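Local structure of leucine aminopeptidase (Parabacteroides distasonis, 3TC8) at residues F156-G162 and S174-T179. The protein is probably a zinc-dependent exopeptidase of peptidase family M28, likely with aminopeptidase and possibly glutaminyl-peptide cyclotransferase activity. Residues are numbered along the deposited sequence.
Sequences FDAEDYG and SWCLGT
The first turn of a helix has NH groups without helical acceptors, and here the zinc-site loop of an M28 peptidase fold supplies them. Beyond strand 150-156, residues 157-162 run antiparallel to 174-179, pairing Asp157 with Gly178 and Glu159 with Cys176 (CA atoms 4.8 and 3.7 Å apart). Cys176 is the N-cap residue of helix 177-184; it and Ala158 both adopt left-handed backbone angles (60/44 and 57/40). Three successive amides meet carbonyls in reverse order: Cys176 N to Glu159 O, Leu177 N to Ala158 O and, in a weak, strongly bent bond (127°), Gly178 N to Asp157 O, each 3.0 Å. The next, Thr179 N, donates to water 1 (3.0 Å), which donates to Asp157 O (2.8 Å). Water 2 accepts from Tyr161 N (2.9 Å) and donates to Ala158 O and Ser174 O, both 2.9 Å; water 3 links Tyr161 O (2.7 Å) with Ser174 O (2.8 Å). Packing closes both ends. Gly162 CA sits 3.4 Å above the centroid of the six-membered ring of Trp175 (m), where a CB would clash, while Thr179 CB makes a CH-pi contact with Phe156. Asp157 turns its carboxylate away to Arg83 N and His47 NE2, and Thr179 OG1 is hydrogen-bonded to Asp250 OD1. Main-chain carbonyls and one water thus serve the helix start, without the carboxylate of Asp160, which binds zinc with Asp127 and His281.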
loop_
_atom_site.group_PDB
_atom_site.type_symbol
_atom_site.label_atom_id
_atom_site.label_comp_id
_atom_site.label_asym_id
_atom_site.label_seq_id
_atom_site.Cartn_x
_atom_site.Cartn_y
_atom_site.Cartn_z
ATOM N N PHE A 156 -0.743 1.811 -6.607
ATOM C CA PHE A 156 -1.677 2.889 -6.953
ATOM C C PHE A 156 -1.039 4.251 -6.681
ATOM O O PHE A 156 -0.383 4.465 -5.687
ATOM C CB PHE A 156 -2.970 2.743 -6.154
ATOM C CG PHE A 156 -3.831 1.606 -6.608
ATOM C CD1 PHE A 156 -4.462 1.636 -7.819
ATOM C CD2 PHE A 156 -4.072 0.508 -5.780
ATOM C CE1 PHE A 156 -5.275 0.621 -8.226
ATOM C CE2 PHE A 156 -4.905 -0.518 -6.220
ATOM C CZ PHE A 156 -5.532 -0.443 -7.417
ATOM N N ASP A 157 -1.288 5.151 -7.613
ATOM C CA ASP A 157 -0.769 6.503 -7.541
ATOM C C ASP A 157 -1.762 7.466 -6.966
ATOM O O ASP A 157 -2.955 7.174 -6.793
ATOM C CB ASP A 157 -0.375 6.975 -8.964
ATOM C CG ASP A 157 0.629 8.092 -9.020
ATOM O OD1 ASP A 157 1.140 8.549 -7.970
ATOM O OD2 ASP A 157 0.986 8.441 -10.168
ATOM N N ALA A 158 -1.247 8.616 -6.575
ATOM C CA ALA A 158 -2.063 9.768 -6.217
ATOM C C ALA A 158 -3.048 9.421 -5.098
ATOM O O ALA A 158 -4.174 9.941 -5.078
ATOM C CB ALA A 158 -2.734 10.349 -7.427
ATOM N N GLU A 159 -2.610 8.645 -4.116
ATOM C CA GLU A 159 -3.425 8.347 -2.976
ATOM C C GLU A 159 -3.424 9.463 -1.940
ATOM O O GLU A 159 -4.407 9.617 -1.228
ATOM C CB GLU A 159 -2.962 7.032 -2.331
ATOM C CG GLU A 159 -3.746 6.611 -1.082
ATOM C CD GLU A 159 -3.379 7.260 0.229
ATOM O OE1 GLU A 159 -2.204 7.687 0.350
ATOM O OE2 GLU A 159 -4.291 7.333 1.131
ATOM N N ASP A 160 -2.282 10.149 -1.844
ATOM C CA ASP A 160 -1.997 10.969 -0.652
ATOM C C ASP A 160 -1.881 12.469 -1.004
ATOM O O ASP A 160 -1.139 13.191 -0.338
ATOM C CB ASP A 160 -0.747 10.470 0.063
ATOM C CG ASP A 160 -0.877 10.493 1.555
ATOM O OD1 ASP A 160 -1.962 10.749 2.092
ATOM O OD2 ASP A 160 0.092 10.222 2.223
ATOM N N TYR A 161 -2.692 12.901 -1.955
ATOM C CA TYR A 161 -2.759 14.292 -2.434
ATOM C C TYR A 161 -4.119 14.907 -2.060
ATOM O O TYR A 161 -4.569 15.858 -2.690
ATOM C CB TYR A 161 -2.494 14.338 -3.957
ATOM C CG TYR A 161 -1.729 15.536 -4.495
ATOM C CD1 TYR A 161 -2.254 16.843 -4.483
ATOM C CD2 TYR A 161 -0.494 15.361 -5.105
ATOM C CE1 TYR A 161 -1.541 17.872 -5.049
ATOM C CE2 TYR A 161 0.196 16.396 -5.708
ATOM C CZ TYR A 161 -0.356 17.659 -5.665
ATOM O OH TYR A 161 0.344 18.692 -6.275
ATOM N N GLY A 162 -4.750 14.412 -1.011
ATOM C CA GLY A 162 -6.029 14.934 -0.566
ATOM C C GLY A 162 -5.895 16.253 0.154
ATOM O O GLY A 162 -4.800 16.709 0.506
ATOM N N SER A 174 -11.189 13.132 -2.331
ATOM C CA SER A 174 -9.951 13.737 -2.769
ATOM C C SER A 174 -8.728 12.839 -2.571
ATOM O O SER A 174 -7.674 13.179 -3.125
ATOM C CB SER A 174 -9.738 15.088 -2.100
ATOM O OG SER A 174 -9.289 15.003 -0.752
ATOM N N TRP A 175 -8.886 11.766 -1.812
ATOM C CA TRP A 175 -7.835 10.792 -1.579
ATOM C C TRP A 175 -7.973 9.634 -2.544
ATOM O O TRP A 175 -9.017 9.439 -3.149
ATOM C CB TRP A 175 -7.907 10.298 -0.119
ATOM C CG TRP A 175 -7.917 11.384 0.887
ATOM C CD1 TRP A 175 -8.995 12.068 1.363
ATOM C CD2 TRP A 175 -6.777 12.038 1.433
ATOM N NE1 TRP A 175 -8.621 13.067 2.215
ATOM C CE2 TRP A 175 -7.252 13.073 2.293
ATOM C CE3 TRP A 175 -5.395 11.843 1.325
ATOM C CZ2 TRP A 175 -6.403 13.880 2.999
ATOM C CZ3 TRP A 175 -4.553 12.659 2.038
ATOM C CH2 TRP A 175 -5.056 13.667 2.864
ATOM N N CYS A 176 -6.919 8.832 -2.693
ATOM C CA CYS A 176 -7.024 7.556 -3.421
ATOM C C CYS A 176 -7.463 7.787 -4.853
ATOM O O CYS A 176 -8.266 7.034 -5.399
ATOM C CB CYS A 176 -7.997 6.597 -2.705
ATOM S SG CYS A 176 -7.678 6.349 -0.967
ATOM N N LEU A 177 -6.878 8.790 -5.513
ATOM C CA LEU A 177 -7.340 9.139 -6.846
ATOM C C LEU A 177 -6.977 8.068 -7.881
ATOM O O LEU A 177 -7.750 7.813 -8.810
ATOM C CB LEU A 177 -6.755 10.495 -7.266
ATOM C CG LEU A 177 -7.173 11.690 -6.437
ATOM C CD1 LEU A 177 -6.384 12.918 -6.849
ATOM C CD2 LEU A 177 -8.701 11.940 -6.508
ATOM N N GLY A 178 -5.774 7.487 -7.766
ATOM C CA GLY A 178 -5.387 6.442 -8.714
ATOM C C GLY A 178 -6.259 5.208 -8.622
ATOM O O GLY A 178 -6.622 4.630 -9.655
ATOM N N THR A 179 -6.609 4.811 -7.413
ATOM C CA THR A 179 -7.478 3.680 -7.208
ATOM C C THR A 179 -8.865 3.963 -7.745
ATOM O O THR A 179 -9.493 3.102 -8.368
ATOM C CB THR A 179 -7.590 3.273 -5.716
ATOM O OG1 THR A 179 -6.262 3.082 -5.227
ATOM C CG2 THR A 179 -8.355 1.976 -5.571
HETATM O O HOH W 1 -4.925 5.945 -5.185
HETATM O O HOH W 2 -4.980 12.175 -3.493
HETATM O O HOH W 3 -6.790 15.614 -4.275
#